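Local coordinates for protein glutathione synthetase-like effector 30 (Gpa-GSS30-apo) (Globodera pallida, PDB 5OET) that serves as a glutathione synthetase-like effector of a plant-parasitic nematode, probably descended from the housekeeping enzyme that joins gamma-glutamylcysteine to glycine using ATP, at residues L63-V67 with P254-L260; A54-L59 with F86-L91; L114-A118 with Q352-T356; V107-L113 with M373-I377. Residues are numbered along the deposited sequence.

Interaction 1 (L63-V67 with P254-L260); sequences LVKFV and PNSHLML
Here a beta strand lies across the connection that opens the helical arm of a beta-alpha-beta crossover: residues 254-260 lead from strand 246-251 into helix 259-270, which is followed by the parallel strand 279-283. Residues 64-67 are extended, and the register is set by Phe66 and Asn255, whose CA atoms lie 6.0 Å apart. Ser256 to Met259 form a type I turn, with Met259 N bonded to Ser256 O at 3.1 Å. The Ser256 hydroxyl, at chi1 154°, caps the turn by accepting from Leu258 N (OG to N, 3.0 Å).

The main bump is Phe66 (chi1 -67°, chi2 -73°), whose flat ring fills the hollow bounded by Asn255, Met259 and Leu260. Its CE2 is 3.8 Å from Leu260 CG and 4.1 Å from Met259 CG; the Met259 methylene borders the ring edge, while the rest of that side chain turns away. A second, smaller bump is Val64, compact and branched, whose CG2 rests 3.8 Å from Leu260 CD1, so that Leu260 (m,t) touches both Val64 and Phe66. No hydrogen bond joins the segments; fit does the work. Leu59 of the second subunit packs on Val64 and Phe66, and Asp56 of that subunit on Met259 and Leu260, placing the contact at the dimer interface. Over one face of the ring stands the amide oxygen of Asn255, with OD1 3.8 Å from Phe66 CD1.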
loop_
_atom_site.group_PDB
_atom_site.type_symbol
_atom_site.label_atom_id
_atom_site.label_comp_id
_atom_site.label_asym_id
_atom_site.label_seq_id
_atom_site.Cartn_x
_atom_site.Cartn_y
_atom_site.Cartn_z
ATOM N N LEU A 63 -0.083 -0.748 -5.038
ATOM C CA LEU A 63 -0.265 -1.085 -6.452
ATOM C C LEU A 63 -1.313 -0.153 -7.014
ATOM O O LEU A 63 -2.414 -0.561 -7.363
ATOM C CB LEU A 63 -0.644 -2.551 -6.623
ATOM C CG LEU A 63 0.502 -3.517 -6.286
ATOM C CD1 LEU A 63 -0.012 -4.949 -6.377
ATOM C CD2 LEU A 63 1.715 -3.283 -7.177
ATOM N N VAL A 64 -0.925 1.113 -7.095
ATOM C CA VAL A 64 -1.832 2.202 -7.377
ATOM C C VAL A 64 -1.127 3.245 -8.233
ATOM O O VAL A 64 0.115 3.243 -8.325
ATOM C CB VAL A 64 -2.406 2.845 -6.063
ATOM C CG1 VAL A 64 -3.433 1.924 -5.408
ATOM C CG2 VAL A 64 -1.313 3.194 -5.048
ATOM N N LYS A 65 -1.918 4.104 -8.866
ATOM C CA LYS A 65 -1.409 5.298 -9.547
ATOM C C LYS A 65 -2.331 6.489 -9.281
ATOM O O LYS A 65 -3.512 6.313 -8.966
ATOM C CB LYS A 65 -1.329 5.050 -11.065
ATOM C CG LYS A 65 -2.696 5.036 -11.751
ATOM C CD LYS A 65 -2.777 4.367 -13.111
ATOM C CE LYS A 65 -1.825 4.954 -14.133
ATOM N NZ LYS A 65 -2.362 4.737 -15.511
ATOM N N PHE A 66 -1.819 7.700 -9.478
ATOM C CA PHE A 66 -2.669 8.894 -9.432
ATOM C C PHE A 66 -3.551 9.007 -10.692
ATOM O O PHE A 66 -3.107 8.690 -11.790
ATOM C CB PHE A 66 -1.823 10.146 -9.252
ATOM C CG PHE A 66 -1.123 10.237 -7.923
ATOM C CD1 PHE A 66 -1.853 10.519 -6.754
ATOM C CD2 PHE A 66 0.262 10.084 -7.825
ATOM C CE1 PHE A 66 -1.221 10.616 -5.513
ATOM C CE2 PHE A 66 0.899 10.185 -6.584
ATOM C CZ PHE A 66 0.157 10.450 -5.430
ATOM N N VAL A 67 -4.803 9.424 -10.517
ATOM C CA VAL A 67 -5.746 9.656 -11.640
ATOM C C VAL A 67 -6.527 10.967 -11.424
ATOM O O VAL A 67 -6.534 11.453 -10.310
ATOM C CB VAL A 67 -6.741 8.466 -11.775
ATOM C CG1 VAL A 67 -7.715 8.679 -12.938
ATOM C CG2 VAL A 67 -6.003 7.142 -11.941
ATOM N N PRO A 254 3.907 16.711 -9.829
ATOM C CA PRO A 254 3.696 16.109 -8.498
ATOM C C PRO A 254 2.924 14.771 -8.549
ATOM O O PRO A 254 3.219 13.849 -7.783
ATOM C CB PRO A 254 2.868 17.166 -7.761
ATOM C CG PRO A 254 3.038 18.423 -8.542
ATOM C CD PRO A 254 3.218 18.005 -9.959
ATOM N N ASN A 255 1.958 14.680 -9.465
ATOM C CA ASN A 255 1.146 13.495 -9.647
ATOM C C ASN A 255 1.571 12.659 -10.859
ATOM O O ASN A 255 0.771 11.978 -11.468
ATOM C CB ASN A 255 -0.315 13.941 -9.752
ATOM C CG ASN A 255 -0.803 14.652 -8.477
ATOM O OD1 ASN A 255 -0.697 14.111 -7.351
ATOM N ND2 ASN A 255 -1.359 15.861 -8.644
ATOM N N SER A 256 2.857 12.692 -11.184
ATOM C CA SER A 256 3.413 11.884 -12.270
ATOM C C SER A 256 3.146 10.413 -12.073
ATOM O O SER A 256 3.042 9.930 -10.938
ATOM C CB SER A 256 4.931 12.085 -12.365
ATOM O OG SER A 256 5.587 10.964 -12.937
ATOM N N HIS A 257 3.094 9.687 -13.185
ATOM C CA HIS A 257 2.828 8.248 -13.139
ATOM C C HIS A 257 4.001 7.447 -12.543
ATOM O O HIS A 257 3.856 6.274 -12.207
ATOM C CB HIS A 257 2.385 7.718 -14.515
ATOM C CG HIS A 257 3.503 7.339 -15.420
ATOM N ND1 HIS A 257 4.027 8.208 -16.354
ATOM C CD2 HIS A 257 4.190 6.174 -15.551
ATOM C CE1 HIS A 257 5.010 7.606 -17.004
ATOM N NE2 HIS A 257 5.123 6.367 -16.541
ATOM N N LEU A 258 5.157 8.084 -12.406
ATOM C CA LEU A 258 6.304 7.440 -11.786
ATOM C C LEU A 258 6.448 7.759 -10.314
ATOM O O LEU A 258 7.232 7.108 -9.651
ATOM C CB LEU A 258 7.585 7.802 -12.542
ATOM C CG LEU A 258 7.624 7.257 -13.966
ATOM C CD1 LEU A 258 8.882 7.712 -14.686
ATOM C CD2 LEU A 258 7.560 5.746 -13.954
ATOM N N MET A 259 5.653 8.694 -9.808
ATOM C CA MET A 259 5.874 9.292 -8.500
ATOM C C MET A 259 5.907 8.292 -7.355
ATOM O O MET A 259 6.841 8.312 -6.554
ATOM C CB MET A 259 4.801 10.339 -8.211
ATOM C CG MET A 259 4.944 11.027 -6.854
ATOM S SD MET A 259 6.555 11.810 -6.561
ATOM C CE MET A 259 6.511 13.053 -7.862
ATOM N N LEU A 260 4.880 7.450 -7.270
ATOM C CA LEU A 260 4.799 6.437 -6.212
ATOM C C LEU A 260 5.793 5.312 -6.347
ATOM O O LEU A 260 6.171 4.744 -5.349
ATOM C CB LEU A 260 3.389 5.838 -6.084
ATOM C CG LEU A 260 2.356 6.854 -5.647
ATOM C CD1 LEU A 260 0.993 6.203 -5.576
ATOM C CD2 LEU A 260 2.720 7.486 -4.306
#

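Interaction 2 (A54-L59 with F86-L91); sequences AKDWAL and FLPLSL
An alpha-helix laid against a beta strand makes this contact, with helix 44-59 covering part of strand 83-90 in the large mixed sheet. Residues 54-59 are helical, with Ala58 N bonded to Ala54 O and Leu59 N to Lys55 O, both at 3.0 Å, whereas residues 86-90 are extended. The two run in opposite senses: CA of Leu59 lies 5.9 Å from CA of Phe86, and CA of Ala54 lies 6.9 Å from CA of Leu91.

Two alanines, one turn apart, keep the helix face shallow and admit larger residues. Ala58 CB sits 4.1 Å from Phe86 CB and 4.3 Å from Leu89 CD2; Ala54 CB sits 4.2 Å from Leu89 CD1 and 3.8 Å from Leu91 CD1. Leu89 fits between them with chi1 57° and a chi2 of 99°, between wells, while Leu91 takes t,p and swings its end toward the helix. Phe86 is p (chi1 72°, chi2 -87°), which lays its ring beneath Lys55. The Lys55 methylenes serve as a greasy cover: CB makes a CH-pi contact 4.0 Å from the Phe86 ring centroid, 13° off the normal, and CG is 3.7 Å from Phe86 CE1. Lys55 has chi1, chi2 and chi3 between wells, and its NZ makes a salt bridge to Asp56 OD1 at 2.7 Å. Asp56 also pairs with Arg263 of the second subunit. Leu59, m,t, closes the end, its CD2 3.6 Å from Phe86 CB.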
loop_
_atom_site.group_PDB
_atom_site.type_symbol
_atom_site.label_atom_id
_atom_site.label_comp_id
_atom_site.label_asym_id
_atom_site.label_seq_id
_atom_site.Cartn_x
_atom_site.Cartn_y
_atom_site.Cartn_z
ATOM N N ALA A 54 -8.090 -9.633 -4.467
ATOM C CA ALA A 54 -6.827 -9.257 -5.114
ATOM C C ALA A 54 -6.736 -7.750 -5.221
ATOM O O ALA A 54 -5.748 -7.155 -4.809
ATOM C CB ALA A 54 -6.715 -9.888 -6.503
ATOM N N LYS A 55 -7.789 -7.152 -5.757
ATOM C CA LYS A 55 -7.878 -5.706 -5.901
ATOM C C LYS A 55 -7.713 -4.996 -4.543
ATOM O O LYS A 55 -6.958 -4.047 -4.452
ATOM C CB LYS A 55 -9.180 -5.304 -6.645
ATOM C CG LYS A 55 -9.993 -4.165 -6.054
ATOM C CD LYS A 55 -11.488 -4.348 -6.266
ATOM C CE LYS A 55 -12.276 -4.160 -4.965
ATOM N NZ LYS A 55 -12.191 -2.800 -4.388
ATOM N N ASP A 56 -8.395 -5.454 -3.499
ATOM C CA ASP A 56 -8.237 -4.840 -2.179
ATOM C C ASP A 56 -6.867 -5.034 -1.554
ATOM O O ASP A 56 -6.443 -4.206 -0.780
ATOM C CB ASP A 56 -9.326 -5.316 -1.217
ATOM C CG ASP A 56 -10.689 -4.692 -1.520
ATOM O OD1 ASP A 56 -10.707 -3.698 -2.285
ATOM O OD2 ASP A 56 -11.731 -5.197 -1.012
ATOM N N TRP A 57 -6.172 -6.113 -1.884
ATOM C CA TRP A 57 -4.769 -6.265 -1.492
ATOM C C TRP A 57 -3.871 -5.235 -2.207
ATOM O O TRP A 57 -2.966 -4.667 -1.580
ATOM C CB TRP A 57 -4.272 -7.675 -1.779
ATOM C CG TRP A 57 -3.003 -8.012 -1.109
ATOM C CD1 TRP A 57 -2.853 -8.692 0.060
ATOM C CD2 TRP A 57 -1.693 -7.713 -1.567
ATOM N NE1 TRP A 57 -1.527 -8.812 0.382
ATOM C CE2 TRP A 57 -0.790 -8.227 -0.609
ATOM C CE3 TRP A 57 -1.188 -7.051 -2.692
ATOM C CZ2 TRP A 57 0.579 -8.121 -0.753
ATOM C CZ3 TRP A 57 0.165 -6.919 -2.823
ATOM C CH2 TRP A 57 1.043 -7.451 -1.860
ATOM N N ALA A 58 -4.115 -5.009 -3.500
ATOM C CA ALA A 58 -3.424 -3.978 -4.280
ATOM C C ALA A 58 -3.590 -2.577 -3.703
ATOM O O ALA A 58 -2.612 -1.857 -3.525
ATOM C CB ALA A 58 -3.930 -4.000 -5.718
ATOM N N LEU A 59 -4.825 -2.211 -3.380
ATOM C CA LEU A 59 -5.136 -0.933 -2.724
ATOM C C LEU A 59 -4.504 -0.773 -1.337
ATOM O O LEU A 59 -4.308 0.349 -0.862
ATOM C CB LEU A 59 -6.655 -0.741 -2.615
ATOM C CG LEU A 59 -7.391 -0.619 -3.944
ATOM C CD1 LEU A 59 -8.899 -0.646 -3.719
ATOM C CD2 LEU A 59 -6.987 0.636 -4.683
ATOM N N PHE A 86 -6.257 1.421 -8.393
ATOM C CA PHE A 86 -5.366 0.254 -8.460
ATOM C C PHE A 86 -4.991 -0.021 -9.906
ATOM O O PHE A 86 -5.698 0.401 -10.827
ATOM C CB PHE A 86 -5.916 -1.012 -7.755
ATOM C CG PHE A 86 -7.062 -1.688 -8.475
ATOM C CD1 PHE A 86 -8.389 -1.277 -8.257
ATOM C CD2 PHE A 86 -6.828 -2.738 -9.348
ATOM C CE1 PHE A 86 -9.435 -1.886 -8.924
ATOM C CE2 PHE A 86 -7.870 -3.343 -10.006
ATOM C CZ PHE A 86 -9.172 -2.923 -9.802
ATOM N N LEU A 87 -3.865 -0.702 -10.083
ATOM C CA LEU A 87 -3.330 -0.991 -11.404
ATOM C C LEU A 87 -3.945 -2.282 -11.929
ATOM O O LEU A 87 -3.998 -3.269 -11.206
ATOM C CB LEU A 87 -1.817 -1.145 -11.320
ATOM C CG LEU A 87 -1.018 0.104 -10.908
ATOM C CD1 LEU A 87 0.451 -0.243 -10.685
ATOM C CD2 LEU A 87 -1.148 1.221 -11.923
ATOM N N PRO A 88 -4.400 -2.299 -13.188
ATOM C CA PRO A 88 -4.978 -3.551 -13.660
ATOM C C PRO A 88 -3.970 -4.717 -13.641
ATOM O O PRO A 88 -2.801 -4.543 -13.958
ATOM C CB PRO A 88 -5.431 -3.209 -15.082
ATOM C CG PRO A 88 -4.521 -2.118 -15.496
ATOM C CD PRO A 88 -4.368 -1.291 -14.254
ATOM N N LEU A 89 -4.473 -5.884 -13.275
ATOM C CA LEU A 89 -3.673 -7.044 -12.933
ATOM C C LEU A 89 -4.354 -8.321 -13.410
ATOM O O LEU A 89 -5.575 -8.373 -13.605
ATOM C CB LEU A 89 -3.477 -7.103 -11.421
ATOM C CG LEU A 89 -4.753 -7.140 -10.534
ATOM C CD1 LEU A 89 -5.095 -8.552 -10.092
ATOM C CD2 LEU A 89 -4.632 -6.265 -9.292
ATOM N N SER A 90 -3.554 -9.344 -13.631
ATOM C CA SER A 90 -4.086 -10.660 -13.880
ATOM C C SER A 90 -4.345 -11.240 -12.499
ATOM O O SER A 90 -3.600 -10.931 -11.549
ATOM C CB SER A 90 -3.090 -11.512 -14.650
ATOM O OG SER A 90 -1.892 -11.630 -13.915
ATOM N N LEU A 91 -5.396 -12.051 -12.378
ATOM C CA LEU A 91 -5.782 -12.594 -11.084
ATOM C C LEU A 91 -4.748 -13.599 -10.573
ATOM O O LEU A 91 -4.429 -13.627 -9.367
ATOM C CB LEU A 91 -7.150 -13.261 -11.169
ATOM C CG LEU A 91 -7.801 -13.741 -9.857
ATOM C CD1 LEU A 91 -7.940 -12.648 -8.823
ATOM C CD2 LEU A 91 -9.174 -14.313 -10.132
#

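Interaction 3 (L114-A118 with Q352-T356); sequences LYFRA and QQVFT
A T-shaped aromatic pair lies at the heart of this contact, in which the long helix 98-119 meets residues 352-356, at the end of the region of helix 349-354. Segment 114-118 is regular alpha-helix, Ala118 N bonding Leu114 O at 3.0 Å. The backbones stay well separated, with CA of Leu114 9.5 Å from CA of Phe355 and CA of Tyr115 9.5 Å from CA of Gln352, so large side chains must bridge the gap.

Leu114 comes first. In the t,p rotamer it lies over one face of the Phe355 ring: CD2 is 4.2 Å from the centroid, 7° off the normal, a CH-pi contact, and Leu114 CD1 is 3.7 Å from Phe355 CE1. Next, Tyr115 (chi1 -76°, chi2 -83°) offers its face to the edge of Phe355, with centroids 5.2 Å apart and planes at 84°; Tyr115 CE1 lies 3.6 Å from Phe355 CE2. The phenol oxygen reaches further, Tyr115 OH lying 3.5 Å from Gln352 CG, a contact with the aliphatic part of the glutamine, whose amide NE2 bonds Glu185. One turn after Leu114, Ala118 supplies a methyl small enough to admit the tip of the ring. Phe355 (chi1 -77°) is thus covered on one face by Leu114 and met at its edge by Tyr115 and Ala118, and Ala118 CB ends up 3.8 Å from Phe355 CZ.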
loop_
_atom_site.group_PDB
_atom_site.type_symbol
_atom_site.label_atom_id
_atom_site.label_comp_id
_atom_site.label_asym_id
_atom_site.label_seq_id
_atom_site.Cartn_x
_atom_site.Cartn_y
_atom_site.Cartn_z
ATOM N N LEU A 114 26.865 -4.896 -23.201
ATOM C CA LEU A 114 26.872 -4.486 -24.621
ATOM C C LEU A 114 26.432 -3.029 -24.824
ATOM O O LEU A 114 27.059 -2.292 -25.552
ATOM C CB LEU A 114 25.975 -5.409 -25.437
ATOM C CG LEU A 114 25.645 -4.989 -26.864
ATOM C CD1 LEU A 114 26.909 -4.885 -27.690
ATOM C CD2 LEU A 114 24.682 -5.965 -27.508
ATOM N N TYR A 115 25.325 -2.630 -24.210
ATOM C CA TYR A 115 24.815 -1.280 -24.371
ATOM C C TYR A 115 25.661 -0.256 -23.614
ATOM O O TYR A 115 25.791 0.883 -24.060
ATOM C CB TYR A 115 23.347 -1.202 -23.940
ATOM C CG TYR A 115 22.431 -1.792 -24.962
ATOM C CD1 TYR A 115 22.018 -1.055 -26.049
ATOM C CD2 TYR A 115 22.002 -3.101 -24.854
ATOM C CE1 TYR A 115 21.189 -1.607 -27.007
ATOM C CE2 TYR A 115 21.174 -3.672 -25.804
ATOM C CZ TYR A 115 20.768 -2.922 -26.875
ATOM O OH TYR A 115 19.949 -3.512 -27.795
ATOM N N PHE A 116 26.247 -0.655 -22.487
ATOM C CA PHE A 116 27.170 0.209 -21.767
ATOM C C PHE A 116 28.386 0.550 -22.611
ATOM O O PHE A 116 28.737 1.699 -22.731
ATOM C CB PHE A 116 27.607 -0.436 -20.451
ATOM C CG PHE A 116 28.629 0.366 -19.706
ATOM C CD1 PHE A 116 28.337 1.657 -19.316
ATOM C CD2 PHE A 116 29.889 -0.151 -19.424
ATOM C CE1 PHE A 116 29.279 2.425 -18.651
ATOM C CE2 PHE A 116 30.824 0.595 -18.742
ATOM C CZ PHE A 116 30.522 1.890 -18.360
ATOM N N ARG A 117 29.004 -0.461 -23.201
ATOM C CA ARG A 117 30.214 -0.309 -24.024
ATOM C C ARG A 117 29.968 0.394 -25.351
ATOM O O ARG A 117 30.805 1.162 -25.814
ATOM C CB ARG A 117 30.845 -1.669 -24.271
ATOM C CG ARG A 117 31.440 -2.270 -23.016
ATOM C CD ARG A 117 31.905 -3.710 -23.226
ATOM N NE ARG A 117 32.227 -4.358 -21.959
ATOM C CZ ARG A 117 32.685 -5.605 -21.820
ATOM N NH1 ARG A 117 32.892 -6.387 -22.878
ATOM N NH2 ARG A 117 32.939 -6.081 -20.597
ATOM N N ALA A 118 28.824 0.129 -25.963
ATOM C CA ALA A 118 28.371 0.917 -27.109
ATOM C C ALA A 118 28.158 2.389 -26.759
ATOM O O ALA A 118 28.429 3.257 -27.570
ATOM C CB ALA A 118 27.089 0.344 -27.657
ATOM N N GLN A 352 19.172 -1.174 -31.994
ATOM C CA GLN A 352 18.807 -2.535 -31.655
ATOM C C GLN A 352 18.794 -3.382 -32.917
ATOM O O GLN A 352 19.280 -4.512 -32.930
ATOM C CB GLN A 352 17.454 -2.544 -30.955
ATOM C CG GLN A 352 17.486 -1.856 -29.587
ATOM C CD GLN A 352 16.106 -1.671 -28.992
ATOM O OE1 GLN A 352 15.344 -2.622 -28.858
ATOM N NE2 GLN A 352 15.782 -0.441 -28.618
ATOM N N GLN A 353 18.266 -2.804 -33.987
ATOM C CA GLN A 353 18.281 -3.428 -35.303
ATOM C C GLN A 353 19.704 -3.535 -35.842
ATOM O O GLN A 353 20.051 -4.546 -36.441
ATOM C CB GLN A 353 17.367 -2.656 -36.270
ATOM C CG GLN A 353 17.271 -3.215 -37.685
ATOM C CD GLN A 353 18.044 -2.406 -38.708
ATOM O OE1 GLN A 353 17.953 -1.182 -38.743
ATOM N NE2 GLN A 353 18.808 -3.088 -39.551
ATOM N N VAL A 354 20.528 -2.511 -35.621
ATOM C CA VAL A 354 21.946 -2.564 -36.022
ATOM C C VAL A 354 22.716 -3.675 -35.297
ATOM O O VAL A 354 23.585 -4.277 -35.892
ATOM C CB VAL A 354 22.657 -1.186 -35.890
ATOM C CG1 VAL A 354 24.177 -1.306 -36.061
ATOM C CG2 VAL A 354 22.110 -0.195 -36.917
ATOM N N PHE A 355 22.384 -3.975 -34.047
ATOM C CA PHE A 355 23.058 -5.072 -33.325
ATOM C C PHE A 355 22.754 -6.477 -33.860
ATOM O O PHE A 355 23.455 -7.413 -33.507
ATOM C CB PHE A 355 22.758 -5.026 -31.812
ATOM C CG PHE A 355 23.539 -3.969 -31.069
ATOM C CD1 PHE A 355 24.912 -3.880 -31.197
ATOM C CD2 PHE A 355 22.904 -3.075 -30.243
ATOM C CE1 PHE A 355 25.619 -2.919 -30.519
ATOM C CE2 PHE A 355 23.617 -2.107 -29.553
ATOM C CZ PHE A 355 24.973 -2.028 -29.690
ATOM N N THR A 356 21.711 -6.620 -34.683
ATOM C CA THR A 356 21.369 -7.898 -35.321
ATOM C C THR A 356 22.176 -8.214 -36.572
ATOM O O THR A 356 22.126 -9.333 -37.053
ATOM C CB THR A 356 19.859 -7.995 -35.658
ATOM O OG1 THR A 356 19.511 -7.104 -36.733
ATOM C CG2 THR A 356 19.020 -7.704 -34.417
#

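Interaction 4 (V107-L113 with M373-I377); sequences VQKAMLL and MAEAI
Two helices cross almost at right angles: the axes of segments 107-113 and 373-377 approach to 9.1 Å at a signed angle of -101°. Both are alpha-helical, with Met111 N on Val107 O at 2.8 Å and Ile377 N on Met373 O at 3.1 Å, but the first is kinked where the backbone N atoms of Lys109 and Ala110 lack their bonds to the preceding turn. The closest CA pairs are Ala110 with Met373 at 5.3 Å and Val107 with Ala376 at 6.3 Å.

Met373 opens the second segment. Its CB meets the Ala110 CB at 3.6 Å, possible because alanine leaves room for so tight an approach, and its flexible chain (chi1 -54°) continues to place SD 4.2 Å from Leu113 CD1 and CE 4.4 Å from Lys109 CE. Ala376 returns to the interface, its CB 3.7 Å from Val107 CG2, a small methyl against a small branch. Ile377 (m,t) then extends along the crossing: CG1 is 4.0 Å from Val107 CG2 and 4.2 Å from Met111 SD, while CD1 is 3.9 Å from Ala110 CB. No hydrogen bond crosses the contact, and the side-chain contacts are apolar. Helix 98-119 also packs on strands of the large mixed sheet, so this near-perpendicular helix pair joins that layer to helix 373-380, the helix that leads into the four-stranded antiparallel sheet, consistent with the ATP-grasp architecture of the glutathione synthetase family.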
loop_
_atom_site.group_PDB
_atom_site.type_symbol
_atom_site.label_atom_id
_atom_site.label_comp_id
_atom_site.label_asym_id
_atom_site.label_seq_id
_atom_site.Cartn_x
_atom_site.Cartn_y
_atom_site.Cartn_z
ATOM N N VAL A 107 21.098 -13.753 -19.403
ATOM C CA VAL A 107 21.720 -12.930 -20.442
ATOM C C VAL A 107 21.763 -11.434 -20.068
ATOM O O VAL A 107 22.407 -10.624 -20.762
ATOM C CB VAL A 107 21.046 -13.173 -21.817
ATOM C CG1 VAL A 107 19.706 -12.450 -21.945
ATOM C CG2 VAL A 107 21.985 -12.801 -22.946
ATOM N N GLN A 108 21.105 -11.072 -18.960
ATOM C CA GLN A 108 20.990 -9.669 -18.555
ATOM C C GLN A 108 22.336 -9.020 -18.310
ATOM O O GLN A 108 22.555 -7.907 -18.749
ATOM C CB GLN A 108 20.091 -9.502 -17.314
ATOM C CG GLN A 108 19.589 -8.072 -17.104
ATOM C CD GLN A 108 18.831 -7.504 -18.314
ATOM O OE1 GLN A 108 18.767 -6.291 -18.495
ATOM N NE2 GLN A 108 18.253 -8.387 -19.153
ATOM N N LYS A 109 23.244 -9.716 -17.635
ATOM C CA LYS A 109 24.610 -9.203 -17.431
ATOM C C LYS A 109 25.271 -8.828 -18.782
ATOM O O LYS A 109 25.786 -7.719 -18.955
ATOM C CB LYS A 109 25.447 -10.236 -16.669
ATOM C CG LYS A 109 26.743 -9.723 -16.072
ATOM C CD LYS A 109 27.698 -10.878 -15.771
ATOM C CE LYS A 109 29.111 -10.401 -15.452
ATOM N NZ LYS A 109 29.197 -9.705 -14.130
ATOM N N ALA A 110 25.210 -9.751 -19.739
ATOM C CA ALA A 110 25.713 -9.520 -21.101
ATOM C C ALA A 110 25.028 -8.349 -21.795
ATOM O O ALA A 110 25.656 -7.566 -22.511
ATOM C CB ALA A 110 25.523 -10.774 -21.939
ATOM N N MET A 111 23.727 -8.254 -21.598
ATOM C CA MET A 111 22.925 -7.231 -22.252
ATOM C C MET A 111 23.283 -5.813 -21.748
ATOM O O MET A 111 23.404 -4.874 -22.542
ATOM C CB MET A 111 21.440 -7.521 -22.051
ATOM C CG MET A 111 20.607 -7.100 -23.239
ATOM S SD MET A 111 20.587 -8.384 -24.491
ATOM C CE MET A 111 20.451 -7.344 -25.969
ATOM N N LEU A 112 23.481 -5.662 -20.437
ATOM C CA LEU A 112 23.968 -4.390 -19.895
ATOM C C LEU A 112 25.367 -4.071 -20.426
ATOM O O LEU A 112 25.617 -2.970 -20.888
ATOM C CB LEU A 112 23.980 -4.410 -18.368
ATOM C CG LEU A 112 22.644 -4.569 -17.641
ATOM C CD1 LEU A 112 22.846 -4.729 -16.141
ATOM C CD2 LEU A 112 21.759 -3.382 -17.931
ATOM N N LEU A 113 26.265 -5.041 -20.392
ATOM C CA LEU A 113 27.623 -4.806 -20.871
ATOM C C LEU A 113 27.700 -4.353 -22.321
ATOM O O LEU A 113 28.496 -3.511 -22.636
ATOM C CB LEU A 113 28.518 -6.039 -20.652
ATOM C CG LEU A 113 28.994 -6.328 -19.225
ATOM C CD1 LEU A 113 30.017 -7.451 -19.236
ATOM C CD2 LEU A 113 29.585 -5.080 -18.572
ATOM N N MET A 373 29.217 -14.395 -23.803
ATOM C CA MET A 373 28.157 -13.427 -23.678
ATOM C C MET A 373 27.573 -13.033 -25.040
ATOM O O MET A 373 26.361 -12.862 -25.182
ATOM C CB MET A 373 28.701 -12.217 -22.903
ATOM C CG MET A 373 29.326 -12.591 -21.551
ATOM S SD MET A 373 29.243 -11.429 -20.163
ATOM C CE MET A 373 30.695 -12.016 -19.270
ATOM N N ALA A 374 28.421 -12.915 -26.048
ATOM C CA ALA A 374 27.973 -12.589 -27.414
ATOM C C ALA A 374 27.000 -13.612 -28.018
ATOM O O ALA A 374 26.038 -13.216 -28.658
ATOM C CB ALA A 374 29.166 -12.414 -28.350
ATOM N N GLU A 375 27.252 -14.911 -27.825
ATOM C CA GLU A 375 26.404 -15.973 -28.410
ATOM C C GLU A 375 25.046 -16.059 -27.717
ATOM O O GLU A 375 24.016 -16.186 -28.374
ATOM C CB GLU A 375 27.109 -17.328 -28.381
ATOM C CG GLU A 375 28.365 -17.363 -29.245
ATOM C CD GLU A 375 28.918 -18.768 -29.485
ATOM O OE1 GLU A 375 28.516 -19.714 -28.756
ATOM O OE2 GLU A 375 29.767 -18.934 -30.411
ATOM N N ALA A 376 25.067 -15.977 -26.391
ATOM C CA ALA A 376 23.858 -15.811 -25.570
ATOM C C ALA A 376 22.965 -14.704 -26.078
ATOM O O ALA A 376 21.756 -14.899 -26.181
ATOM C CB ALA A 376 24.223 -15.538 -24.120
ATOM N N ILE A 377 23.558 -13.549 -26.378
ATOM C CA ILE A 377 22.839 -12.423 -26.990
ATOM C C ILE A 377 22.309 -12.755 -28.392
ATOM O O ILE A 377 21.177 -12.409 -28.695
ATOM C CB ILE A 377 23.705 -11.147 -27.065
ATOM C CG1 ILE A 377 23.937 -10.602 -25.661
ATOM C CG2 ILE A 377 23.031 -10.061 -27.898
ATOM C CD1 ILE A 377 24.897 -9.434 -25.601
#

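The four contacts form two groups on opposite sides of the chain's centre. Interactions 1 and 2, with centres 15 Å apart, share the neighbouring strands 64-67 and 83-90; Leu63 O lies 3.1 Å from Leu87 N and Leu63 N 3.1 Å from Ala58 O, both probable hydrogen bonds, and both contacts meet the second subunit. Interactions 3 and 4, centres 10 Å apart, use successive turns of helix 98-119 and touch where Leu114 CD2 is 4.0 Å from Ile377 CD1. Between the groups, the nearest atoms of interaction 1 and of interactions 3 and 4 are about 17 Å apart, those of interactions 2 and 3 about 24 Å. The magnesium ligands, His406 and Glu426, belong to none of these segments.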